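Local structure of dihydropteroate synthase (Mycobacterium smegmatis, 6OMZ) at residues N29-Q32 / D33-D37; P130-A133 / G134-E138; E168-T171 / E172-A176; G248-T251 / A252-V255. The protein probably catalyses the condensation of para-aminobenzoate with 6-hydroxymethyl-7,8-dihydropterin diphosphate to give 7,8-dihydropteroate, the precursor of folates. The protein carries 1 engineered substitution. All coordinates share one frame; numbering follows the deposited sequence. Where two conformers were deposited one is given.

Interaction 1 (N29-Q32 / D33-D37); sequences NVTQ and DSFSD
Backbone bonds from each amide to the carbonyl four residues back, from Asp33 N to Asn29 O at 2.8 Å through Ser36 N to Gln32 O at 2.9 Å, run round the short helix 30-35 that follows strand 23-29. Asn29 is the N-cap: its side-chain OD1 accepts from Gln32 N at 2.9 Å, an N-cap bond whose nearly straight N-H...O angle of 164° covers an amide of the first turn. A water spans the same end, accepting from Asn29 N and donating to Asp33 OD1, while Asp33 OD2 is bonded to His50 ND1.

At the next carbonyl, Val30 O is gripped twice by Ser34. The amide N and the hydroxyl OG, the latter at 2.8 Å, reach it from opposite faces of the carbonyl plane. The torsion that turns OG away from Ser34's own carbonyl carbon (chi1 -64°) swings the hydroxyl back down the helix, and OG is also bonded to Asp43 N. Thr31 brings its methyl CG2 to 3.7 Å from Phe35 CD2, the two side chains crossing at a slant, and its OG1 is hydrogen-bonded to Gly66 O and Arg84 NH1. Gln32 bends at chi2 (67°) and brings OE1 to 3.1 Å from Ser36 CB.

Helix 44-56 meets Val30 and Asp33, helix 78-93 meets Val30 and Phe35, and Asn29 ND2 bonds Glu67 O beyond the neighbouring strand 61-65 of the barrel.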
ATOM      1  N   ASN A  29       4.934  -8.418  -5.397  1.00 11.66           N
ATOM      2  CA  ASN A  29       5.496  -7.687  -6.529  1.00 14.65           C
ATOM      3  C   ASN A  29       6.145  -8.708  -7.455  1.00 15.85           C
ATOM      4  O   ASN A  29       7.113  -9.378  -7.075  1.00 16.31           O
ATOM      5  CB  ASN A  29       6.491  -6.616  -6.090  1.00 15.15           C
ATOM      6  CG  ASN A  29       6.893  -5.711  -7.241  1.00 22.57           C
ATOM      7  OD1 ASN A  29       7.615  -6.132  -8.144  1.00 19.68           O
ATOM      8  ND2 ASN A  29       6.411  -4.472  -7.226  1.00 20.17           N
ATOM      9  N   VAL A  30       5.577  -8.847  -8.657  1.00 14.03           N
ATOM     10  CA  VAL A  30       5.989  -9.899  -9.580  1.00 19.65           C
ATOM     11  C   VAL A  30       7.424  -9.686 -10.009  1.00 18.07           C
ATOM     12  O   VAL A  30       8.186 -10.646 -10.178  1.00 19.56           O
ATOM     13  CB  VAL A  30       5.054  -9.942 -10.801  1.00 23.08           C
ATOM     14  CG1 VAL A  30       5.457 -11.092 -11.731  1.00 16.77           C
ATOM     15  CG2 VAL A  30       3.617 -10.089 -10.348  1.00 28.41           C
ATOM     16  N   THR A  31       7.814  -8.426 -10.201  1.00 17.08           N
ATOM     17  CA  THR A  31       9.171  -8.132 -10.632  1.00 19.87           C
ATOM     18  C   THR A  31      10.164  -8.458  -9.526  1.00 20.76           C
ATOM     19  O   THR A  31      11.197  -9.099  -9.767  1.00 23.36           O
ATOM     20  CB  THR A  31       9.275  -6.667 -11.055  1.00 26.73           C
ATOM     21  OG1 THR A  31       8.539  -6.473 -12.273  1.00 24.82           O
ATOM     22  CG2 THR A  31      10.726  -6.275 -11.275  1.00 24.34           C
ATOM     23  N   GLN A  32       9.862  -8.032  -8.297  1.00 19.47           N
ATOM     24  CA  GLN A  32      10.764  -8.337  -7.190  1.00 25.19           C
ATOM     25  C   GLN A  32      10.826  -9.841  -6.929  1.00 22.84           C
ATOM     26  O   GLN A  32      11.916 -10.403  -6.750  1.00 24.81           O
ATOM     27  CB  GLN A  32      10.334  -7.581  -5.932  1.00 28.90           C
ATOM     28  CG  GLN A  32      11.466  -7.368  -4.924  1.00 53.95           C
ATOM     29  CD  GLN A  32      12.552  -6.429  -5.443  1.00 73.68           C
ATOM     30  OE1 GLN A  32      13.536  -6.867  -6.043  1.00 81.94           O
ATOM     31  NE2 GLN A  32      12.372  -5.133  -5.214  1.00 79.63           N
ATOM     32  N   ASP A  33       9.672 -10.518  -6.926  1.00 22.50           N
ATOM     33  CA  ASP A  33       9.681 -11.968  -6.734  1.00 25.27           C
ATOM     34  C   ASP A  33      10.523 -12.663  -7.791  1.00 24.24           C
ATOM     35  O   ASP A  33      11.239 -13.622  -7.488  1.00 27.82           O
ATOM     36  CB  ASP A  33       8.261 -12.524  -6.753  1.00 20.69           C
ATOM     37  CG  ASP A  33       7.496 -12.200  -5.488  1.00 24.56           C
ATOM     38  OD1 ASP A  33       8.085 -11.577  -4.569  1.00 21.91           O
ATOM     39  OD2 ASP A  33       6.305 -12.565  -5.416  1.00 20.43           O
ATOM     40  N   SER A  34      10.467 -12.185  -9.035  1.00 24.07           N
ATOM     41  CA  SER A  34      11.158 -12.878 -10.118  1.00 27.25           C
ATOM     42  C   SER A  34      12.652 -12.589 -10.124  1.00 34.99           C
ATOM     43  O   SER A  34      13.453 -13.466 -10.469  1.00 34.52           O
ATOM     44  CB  SER A  34      10.562 -12.483 -11.471  1.00 26.23           C
ATOM     45  OG  SER A  34       9.215 -12.896 -11.573  1.00 24.92           O
ATOM     46  N   PHE A  35      13.046 -11.371  -9.755  1.00 29.94           N
ATOM     47  CA  PHE A  35      14.391 -10.891 -10.046  1.00 33.45           C
ATOM     48  C   PHE A  35      15.236 -10.559  -8.827  1.00 37.14           C
ATOM     49  O   PHE A  35      16.454 -10.407  -8.981  1.00 41.79           O
ATOM     50  CB  PHE A  35      14.330  -9.636 -10.933  1.00 32.52           C
ATOM     51  CG  PHE A  35      13.658  -9.853 -12.258  1.00 31.58           C
ATOM     52  CD1 PHE A  35      13.834 -11.035 -12.961  1.00 39.31           C
ATOM     53  CD2 PHE A  35      12.856  -8.866 -12.808  1.00 41.84           C
ATOM     54  CE1 PHE A  35      13.225 -11.231 -14.186  1.00 43.13           C
ATOM     55  CE2 PHE A  35      12.239  -9.057 -14.029  1.00 47.70           C
ATOM     56  CZ  PHE A  35      12.430 -10.242 -14.723  1.00 50.28           C
ATOM     57  N   SER A  36      14.644 -10.442  -7.633  1.00 30.32           N
ATOM     58  CA  SER A  36      15.375  -9.858  -6.508  1.00 36.68           C
ATOM     59  C   SER A  36      16.612 -10.676  -6.150  1.00 44.20           C
ATOM     60  O   SER A  36      17.661 -10.107  -5.825  1.00 42.89           O
ATOM     61  CB  SER A  36      14.468  -9.710  -5.285  1.00 36.97           C
ATOM     62  OG  SER A  36      14.132 -10.971  -4.726  1.00 47.05           O
ATOM     63  N   ASP A  37      16.519 -12.007  -6.207  1.00 46.96           N
ATOM     64  CA  ASP A  37      17.615 -12.898  -5.861  0.55 54.70           C
ATOM     65  C   ASP A  37      18.435 -13.331  -7.072  1.00 52.77           C
ATOM     66  O   ASP A  37      19.149 -14.336  -6.990  1.00 60.93           O
ATOM     67  CB  ASP A  37      17.079 -14.133  -5.130  0.55 57.37           C
ATOM     68  CG  ASP A  37      16.663 -13.833  -3.702  0.55 59.08           C
ATOM     69  OD1 ASP A  37      17.384 -13.075  -3.019  0.55 62.58           O
ATOM     70  OD2 ASP A  37      15.616 -14.355  -3.262  0.55 57.14           O
TER
HETATM   71  O   HOH W   1       6.780  -9.376  -3.417  1.00 17.45           O

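Interaction 2 (P130-A133 / G134-E138); sequences PGMA and GVLAE
Met132 and Leu136 meet without any ring between them; the flat groups of this contact are peptide units, and one methyl lies close to one of them, Leu136 CD2 being 3.4 Å from Met132 O. That carbonyl oxygen is also the acceptor for Leu136 N at 3.0 Å, so the side chain folds back beside the bond its own amide makes. One residue earlier Val135 does much the same: its CG2 branch, set beside its own backbone N, comes 3.4 Å from Gly131 O while Val135 N donates to that oxygen at 3.2 Å. Ala137 N donates to Ala133 O at 2.8 Å.

This is the opening of helix 132-139, which carries the chain from strand 119-122 to strand 143-146 in a beta-alpha-beta crossover of the TIM barrel. Met132 and Leu136, one turn apart, point the same way, toward the sheet: Met132 SD touches Leu136 CD2 at 3.8 Å, and both side chains also pack on Val120 and Trp143. Met132 gets there with CG anti to its N (chi1 -170°) and a chain bent at both chi2 and chi3, which curls the thioether alongside the leucine. Val135 turns toward helix 106-114, against Ala106 and Arg110. At the start of the helix a water donates to Pro130 O and accepts from Gly134 N, 2.8 Å away, bridging the first turn; Gly131 N is held by Asp129 OD1.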
ATOM      1  N   PRO A 130      -3.763  11.338 -15.910  1.00 19.71           N
ATOM      2  CA  PRO A 130      -5.073  12.014 -15.927  1.00 30.75           C
ATOM      3  C   PRO A 130      -6.218  11.106 -16.345  1.00 31.46           C
ATOM      4  O   PRO A 130      -7.387  11.482 -16.164  1.00 27.89           O
ATOM      5  CB  PRO A 130      -4.869  13.163 -16.929  1.00 24.93           C
ATOM      6  CG  PRO A 130      -3.775  12.692 -17.817  1.00 33.87           C
ATOM      7  CD  PRO A 130      -2.851  11.889 -16.931  1.00 22.35           C
ATOM      8  N   GLY A 131      -5.925   9.931 -16.896  1.00 25.61           N
ATOM      9  CA  GLY A 131      -6.948   8.968 -17.244  1.00 23.11           C
ATOM     10  C   GLY A 131      -7.360   8.026 -16.132  1.00 17.89           C
ATOM     11  O   GLY A 131      -8.317   7.262 -16.316  1.00 19.26           O
ATOM     12  N   MET A 132      -6.664   8.048 -14.986  1.00 14.34           N
ATOM     13  CA  MET A 132      -6.970   7.089 -13.927  1.00 16.62           C
ATOM     14  C   MET A 132      -8.364   7.312 -13.359  1.00 15.90           C
ATOM     15  O   MET A 132      -9.112   6.347 -13.156  1.00 17.36           O
ATOM     16  CB  MET A 132      -5.926   7.171 -12.815  1.00 19.99           C
ATOM     17  CG  MET A 132      -6.032   6.042 -11.775  1.00 14.82           C
ATOM     18  SD  MET A 132      -5.684   4.401 -12.457  1.00 18.95           S
ATOM     19  CE  MET A 132      -3.890   4.346 -12.328  1.00 15.82           C
ATOM     20  N   ALA A 133      -8.741   8.570 -13.101  1.00 17.48           N
ATOM     21  CA  ALA A 133     -10.062   8.820 -12.526  1.00 15.05           C
ATOM     22  C   ALA A 133     -11.165   8.255 -13.418  1.00 21.46           C
ATOM     23  O   ALA A 133     -12.128   7.655 -12.924  1.00 17.22           O
ATOM     24  CB  ALA A 133     -10.267  10.320 -12.287  1.00 15.40           C
ATOM     25  N   GLY A 134     -11.033   8.422 -14.737  1.00 18.59           N
ATOM     26  CA  GLY A 134     -12.054   7.919 -15.643  1.00 23.38           C
ATOM     27  C   GLY A 134     -12.128   6.402 -15.647  1.00 23.64           C
ATOM     28  O   GLY A 134     -13.214   5.824 -15.755  1.00 18.89           O
ATOM     29  N   VAL A 135     -10.979   5.738 -15.533  1.00 15.47           N
ATOM     30  CA  VAL A 135     -10.975   4.279 -15.428  1.00 17.58           C
ATOM     31  C   VAL A 135     -11.756   3.841 -14.190  1.00 16.54           C
ATOM     32  O   VAL A 135     -12.630   2.967 -14.258  1.00 15.90           O
ATOM     33  CB  VAL A 135      -9.529   3.745 -15.401  1.00 16.54           C
ATOM     34  CG1 VAL A 135      -9.509   2.278 -14.998  1.00 14.09           C
ATOM     35  CG2 VAL A 135      -8.864   3.927 -16.753  1.00 21.74           C
ATOM     36  N   LEU A 136     -11.463   4.457 -13.043  1.00 14.62           N
ATOM     37  CA  LEU A 136     -12.134   4.078 -11.799  1.00 16.43           C
ATOM     38  C   LEU A 136     -13.611   4.454 -11.815  1.00 17.99           C
ATOM     39  O   LEU A 136     -14.447   3.700 -11.307  1.00 18.81           O
ATOM     40  CB  LEU A 136     -11.447   4.727 -10.592  1.00 14.80           C
ATOM     41  CG  LEU A 136     -10.293   3.925  -9.970  1.00 13.99           C
ATOM     42  CD1 LEU A 136     -10.808   2.582  -9.440  1.00 13.46           C
ATOM     43  CD2 LEU A 136      -9.168   3.725 -10.976  1.00 14.18           C
ATOM     44  N   ALA A 137     -13.955   5.626 -12.359  1.00 18.17           N
ATOM     45  CA  ALA A 137     -15.363   6.022 -12.408  1.00 16.85           C
ATOM     46  C   ALA A 137     -16.189   5.019 -13.205  1.00 26.67           C
ATOM     47  O   ALA A 137     -17.328   4.701 -12.834  1.00 20.73           O
ATOM     48  CB  ALA A 137     -15.502   7.421 -13.007  1.00 18.50           C
ATOM     49  N   GLU A 138     -15.630   4.516 -14.308  1.00 18.76           N
ATOM     50  CA  GLU A 138     -16.329   3.529 -15.126  1.00 20.85           C
ATOM     51  C   GLU A 138     -16.385   2.171 -14.434  1.00 20.17           C
ATOM     52  O   GLU A 138     -17.425   1.496 -14.457  1.00 22.20           O
ATOM     53  CB  GLU A 138     -15.636   3.407 -16.489  1.00 22.48           C
ATOM     54  CG  GLU A 138     -16.451   2.693 -17.573  1.00 31.86           C
ATOM     55  CD  GLU A 138     -16.518   1.177 -17.403  1.00 48.70           C
ATOM     56  OE1 GLU A 138     -15.560   0.582 -16.853  1.00 41.79           O
ATOM     57  OE2 GLU A 138     -17.541   0.582 -17.820  1.00 57.24           O
TER
HETATM   58  O   HOH W   2      -9.885  10.508 -16.164  1.00 26.14           O

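Interaction 3 (E168-T171 / E172-A176); sequences EVRT and ELLAA
Arg170 and Leu174 cross at a slant: the arginine, fully extended from CG to NE, lays one face of its guanidinium over the leucine, with Leu174 CD1 above the centre of the group and 3.6 Å from Arg170 CZ. Val169 and Leu173 instead run side by side, both pointing the same way, and touch through Val169 CG1 and Leu173 CD1 at 3.7 Å; His147 packs on both, and Leu215 of helix 212-216 lies against Leu173 and Arg170. Leu173 CG is anti to its own carbonyl carbon (chi1 -75°), which also brings Leu173 CG to 3.3 Å from Val169 O. A third pair, Glu168 and Glu172, draws its carboxylates together, OE1 of Glu168 being 4.5 Å from OE2 of Glu172. Four backbone bonds, such as Leu174 N to Arg170 O at 3.0 Å, keep these pairs one turn apart in helix 165-182.

The two acids share one cation: Arg149 NH2 makes a salt bridge to each, and Glu172 OE1 further bonds His147 NE2. Arg149 probably offsets the repulsion between the like charges and would favour both glutamates being ionised.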
ATOM      1  N   GLU A 168      -1.301  19.130   6.013  1.00 15.76           N
ATOM      2  CA  GLU A 168      -1.156  19.237   4.567  1.00 18.81           C
ATOM      3  C   GLU A 168      -1.438  17.906   3.890  1.00 13.87           C
ATOM      4  O   GLU A 168      -2.041  17.872   2.814  1.00 12.45           O
ATOM      5  CB  GLU A 168       0.237  19.755   4.210  1.00 16.93           C
ATOM      6  CG  GLU A 168       0.431  21.204   4.677  1.00 14.70           C
ATOM      7  CD  GLU A 168       1.802  21.784   4.343  1.00 20.28           C
ATOM      8  OE1 GLU A 168       2.352  21.451   3.273  1.00 20.18           O
ATOM      9  OE2 GLU A 168       2.324  22.571   5.163  1.00 23.15           O
ATOM     10  N   VAL A 169      -0.994  16.806   4.496  1.00 12.15           N
ATOM     11  CA  VAL A 169      -1.317  15.491   3.950  1.00 10.81           C
ATOM     12  C   VAL A 169      -2.828  15.293   3.927  1.00 13.29           C
ATOM     13  O   VAL A 169      -3.395  14.863   2.917  1.00 11.21           O
ATOM     14  CB  VAL A 169      -0.603  14.381   4.739  1.00 11.14           C
ATOM     15  CG1 VAL A 169      -1.231  13.025   4.435  1.00 11.72           C
ATOM     16  CG2 VAL A 169       0.893  14.353   4.349  1.00 13.59           C
ATOM     17  N   ARG A 170      -3.500  15.617   5.040  1.00 13.64           N
ATOM     18  CA  ARG A 170      -4.960  15.534   5.088  1.00 18.06           C
ATOM     19  C   ARG A 170      -5.606  16.404   4.012  1.00 17.00           C
ATOM     20  O   ARG A 170      -6.465  15.940   3.253  1.00 15.75           O
ATOM     21  CB  ARG A 170      -5.468  15.930   6.475  1.00 16.58           C
ATOM     22  CG  ARG A 170      -6.997  15.972   6.579  1.00 20.96           C
ATOM     23  CD  ARG A 170      -7.476  16.468   7.937  1.00 30.86           C
ATOM     24  NE  ARG A 170      -8.940  16.475   8.015  1.00 34.09           N
ATOM     25  CZ  ARG A 170      -9.710  17.433   7.509  1.00 43.85           C
ATOM     26  NH1 ARG A 170      -9.158  18.470   6.885  1.00 41.27           N
ATOM     27  NH2 ARG A 170     -11.032  17.353   7.620  1.00 47.88           N
ATOM     28  N   THR A 171      -5.197  17.673   3.919  1.00 16.13           N
ATOM     29  CA  THR A 171      -5.769  18.566   2.909  1.00 15.87           C
ATOM     30  C   THR A 171      -5.595  18.006   1.503  1.00 13.92           C
ATOM     31  O   THR A 171      -6.532  18.024   0.695  1.00 15.99           O
ATOM     32  CB  THR A 171      -5.130  19.955   3.009  1.00 14.36           C
ATOM     33  OG1 THR A 171      -5.435  20.521   4.286  1.00 18.36           O
ATOM     34  CG2 THR A 171      -5.650  20.883   1.908  1.00 20.82           C
ATOM     35  N   GLU A 172      -4.408  17.490   1.192  1.00 12.71           N
ATOM     36  CA  GLU A 172      -4.155  17.052  -0.175  1.00 11.54           C
ATOM     37  C   GLU A 172      -4.856  15.739  -0.476  1.00 17.36           C
ATOM     38  O   GLU A 172      -5.339  15.539  -1.599  1.00 16.43           O
ATOM     39  CB  GLU A 172      -2.653  16.951  -0.419  1.00 12.05           C
ATOM     40  CG  GLU A 172      -2.078  18.293  -0.860  1.00 19.71           C
ATOM     41  CD  GLU A 172      -0.673  18.547  -0.373  1.00 31.22           C
ATOM     42  OE1 GLU A 172       0.195  17.668  -0.530  1.00 28.32           O
ATOM     43  OE2 GLU A 172      -0.433  19.650   0.164  1.00 41.83           O
ATOM     44  N   LEU A 173      -4.926  14.829   0.506  1.00 13.26           N
ATOM     45  CA  LEU A 173      -5.698  13.608   0.302  1.00  9.69           C
ATOM     46  C   LEU A 173      -7.160  13.926   0.040  1.00 12.00           C
ATOM     47  O   LEU A 173      -7.773  13.345  -0.863  1.00 14.50           O
ATOM     48  CB  LEU A 173      -5.571  12.677   1.512  1.00 11.15           C
ATOM     49  CG  LEU A 173      -4.241  11.938   1.616  1.00 11.91           C
ATOM     50  CD1 LEU A 173      -4.129  11.208   2.954  1.00 13.31           C
ATOM     51  CD2 LEU A 173      -4.149  10.947   0.462  1.00 14.07           C
ATOM     52  N   LEU A 174      -7.734  14.855   0.809  1.00 13.36           N
ATOM     53  CA  LEU A 174      -9.143  15.176   0.624  1.00 17.63           C
ATOM     54  C   LEU A 174      -9.377  15.922  -0.684  1.00 18.93           C
ATOM     55  O   LEU A 174     -10.451  15.795  -1.279  1.00 19.15           O
ATOM     56  CB  LEU A 174      -9.670  15.984   1.817  1.00 17.35           C
ATOM     57  CG  LEU A 174      -9.666  15.235   3.163  1.00 22.15           C
ATOM     58  CD1 LEU A 174     -10.340  16.056   4.258  1.00 21.03           C
ATOM     59  CD2 LEU A 174     -10.331  13.866   3.030  1.00 26.88           C
ATOM     60  N   ALA A 175      -8.393  16.695  -1.148  1.00 15.36           N
ATOM     61  CA  ALA A 175      -8.507  17.308  -2.465  1.00 18.10           C
ATOM     62  C   ALA A 175      -8.489  16.250  -3.560  1.00 17.89           C
ATOM     63  O   ALA A 175      -9.192  16.383  -4.567  1.00 18.55           O
ATOM     64  CB  ALA A 175      -7.389  18.325  -2.685  1.00 19.79           C
ATOM     65  N   ALA A 176      -7.698  15.191  -3.376  1.00 14.38           N
ATOM     66  CA  ALA A 176      -7.717  14.082  -4.324  1.00 16.00           C
ATOM     67  C   ALA A 176      -9.066  13.373  -4.307  1.00 15.18           C
ATOM     68  O   ALA A 176      -9.602  13.017  -5.365  1.00 16.26           O
ATOM     69  CB  ALA A 176      -6.584  13.098  -4.010  1.00 15.62           C
TER

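Interaction 4 (G248-T251 / A252-V255); sequences GRET and ATAV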
ATOM      1  N   GLY A 248      15.343  -6.942   9.470  1.00 19.26           N
ATOM      2  CA  GLY A 248      15.214  -6.687  10.886  1.00 17.70           C
ATOM      3  C   GLY A 248      14.168  -5.656  11.247  1.00 16.88           C
ATOM      4  O   GLY A 248      14.157  -5.175  12.384  1.00 18.76           O
ATOM      5  N   ARG A 249      13.291  -5.281  10.316  1.00 13.42           N
ATOM      6  CA  ARG A 249      12.257  -4.292  10.580  1.00 12.04           C
ATOM      7  C   ARG A 249      10.878  -4.917  10.764  1.00 11.31           C
ATOM      8  O   ARG A 249       9.892  -4.182  10.861  1.00 13.11           O
ATOM      9  CB  ARG A 249      12.198  -3.256   9.445  1.00 14.48           C
ATOM     10  CG  ARG A 249      13.537  -2.534   9.205  1.00 14.08           C
ATOM     11  CD  ARG A 249      13.573  -1.660   7.955  1.00 13.90           C
ATOM     12  NE  ARG A 249      14.976  -1.342   7.624  1.00 18.83           N
ATOM     13  CZ  ARG A 249      15.374  -0.644   6.564  1.00 15.55           C
ATOM     14  NH1 ARG A 249      14.481  -0.158   5.708  1.00 11.91           N
ATOM     15  NH2 ARG A 249      16.673  -0.413   6.376  1.00 15.28           N
ATOM     16  N   GLU A 250      10.781  -6.244  10.824  1.00 11.60           N
ATOM     17  CA  GLU A 250       9.452  -6.860  10.802  1.00 12.83           C
ATOM     18  C   GLU A 250       8.741  -6.781  12.152  1.00 12.88           C
ATOM     19  O   GLU A 250       7.519  -6.636  12.195  1.00 11.51           O
ATOM     20  CB  GLU A 250       9.555  -8.318  10.347  1.00 18.53           C
ATOM     21  CG  GLU A 250      10.152  -8.492   8.946  1.00 26.52           C
ATOM     22  CD  GLU A 250       9.255  -7.979   7.819  1.00 22.37           C
ATOM     23  OE1 GLU A 250       8.201  -7.353   8.093  1.00 24.31           O
ATOM     24  OE2 GLU A 250       9.618  -8.207   6.644  1.00 26.68           O
ATOM     25  N   THR A 251       9.457  -6.918  13.265  1.00 15.40           N
ATOM     26  CA  THR A 251       8.781  -6.711  14.545  1.00 15.59           C
ATOM     27  C   THR A 251       8.187  -5.307  14.612  1.00 15.52           C
ATOM     28  O   THR A 251       7.011  -5.128  14.953  1.00 12.47           O
ATOM     29  CB  THR A 251       9.731  -6.948  15.716  1.00 14.99           C
ATOM     30  OG1 THR A 251      10.300  -8.263  15.623  1.00 14.44           O
ATOM     31  CG2 THR A 251       8.979  -6.805  17.044  1.00 11.98           C
ATOM     32  N   ALA A 252       8.979  -4.297  14.251  1.00 11.06           N
ATOM     33  CA  ALA A 252       8.474  -2.925  14.251  1.00 12.70           C
ATOM     34  C   ALA A 252       7.256  -2.775  13.344  1.00 15.38           C
ATOM     35  O   ALA A 252       6.278  -2.106  13.706  1.00 13.10           O
ATOM     36  CB  ALA A 252       9.594  -1.972  13.821  1.00 12.19           C
ATOM     37  N   THR A 253       7.295  -3.400  12.161  1.00  9.86           N
ATOM     38  CA  THR A 253       6.170  -3.317  11.230  1.00 10.56           C
ATOM     39  C   THR A 253       4.906  -3.915  11.835  1.00 13.43           C
ATOM     40  O   THR A 253       3.818  -3.338  11.719  1.00 10.34           O
ATOM     41  CB  THR A 253       6.533  -4.028   9.920  1.00 14.12           C
ATOM     42  OG1 THR A 253       7.624  -3.338   9.285  1.00 11.78           O
ATOM     43  CG2 THR A 253       5.338  -4.076   8.972  1.00 12.77           C
ATOM     44  N   ALA A 254       5.034  -5.065  12.498  1.00 11.25           N
ATOM     45  CA  ALA A 254       3.872  -5.726  13.082  1.00 11.69           C
ATOM     46  C   ALA A 254       3.277  -4.911  14.224  1.00 13.67           C
ATOM     47  O   ALA A 254       2.053  -4.894  14.408  1.00 10.21           O
ATOM     48  CB  ALA A 254       4.266  -7.125  13.566  1.00 10.85           C
ATOM     49  N   VAL A 255       4.128  -4.261  15.025  1.00 11.77           N
ATOM     50  CA  VAL A 255       3.628  -3.382  16.080  1.00 14.57           C
ATOM     51  C   VAL A 255       2.846  -2.216  15.480  1.00 13.48           C
ATOM     52  O   VAL A 255       1.792  -1.827  15.998  1.00 13.31           O
ATOM     53  CB  VAL A 255       4.788  -2.901  16.975  1.00 15.93           C
ATOM     54  CG1 VAL A 255       4.285  -1.878  17.995  1.00 14.96           C
ATOM     55  CG2 VAL A 255       5.424  -4.095  17.682  1.00 14.13           C
TER
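Thr253 rises from the first turn of helix 250-262 beside the carbonyls of Arg249 and Glu250, and its CB lies 3.5 Å from Arg249 O and 3.6 Å from Glu250 O. Glu250 OE1 also comes over toward that carbon, to 4.1 Å from Thr253 CB, the two side chains lying alongside each other and pointing the same way. At CB the threonine forks. CG2 takes the place anti to the backbone N, and OG1 the one anti to the carbonyl carbon (chi1 -64°), which turns the hydroxyl back toward the start of the helix. There OG1 donates to Arg249 O at 2.9 Å, from above the carbonyl plane (39° out of it) and not along a lone pair. The same oxygen takes Thr253 N at 3.0 Å from the opposite face, so a single carbonyl is held by amide and hydroxyl of one residue. OG1 is in turn bonded to Arg228 N, linking the helix start to the chain just before the ligand-pocket residue Lys229.

Glu250 is bent at chi2 and passes its OE2 to Arg228 NH1 in a salt bridge. Arg249, at the N-cap position, leads its guanidinium away from the following turn, to the backbone oxygens of Arg244 and Arg228. Val255 CG2 closes on Thr251 O at 3.3 Å.

A threonine hydroxyl bonded to the carbonyl four residues earlier is a familiar feature of alpha helices; here it lies in the first turn of a helix of the TIM barrel, the one leading into strand 267-270.

Overall arrangement
The four contacts are all local turns at or within helices, strung in series along one TIM-barrel chain, and none touches another. Interactions 2 and 3 come nearest, about 7 Å between closest atoms, on successive helices; interactions 1 and 3, centres 33 Å apart, and interactions 2 and 4, centres 35 Å apart, lie on opposite sides of the chain's centre. None of their residues is among those lining the pterin-6-yl-methyl-monophosphate pocket, but they stand at graded distances from it. Asn29 of interaction 1 has its side chain about 6 Å from the ligand, Arg249 of interaction 4 and Leu173 of interaction 3 about 9 Å, and Met132 of interaction 2 about 12 Å.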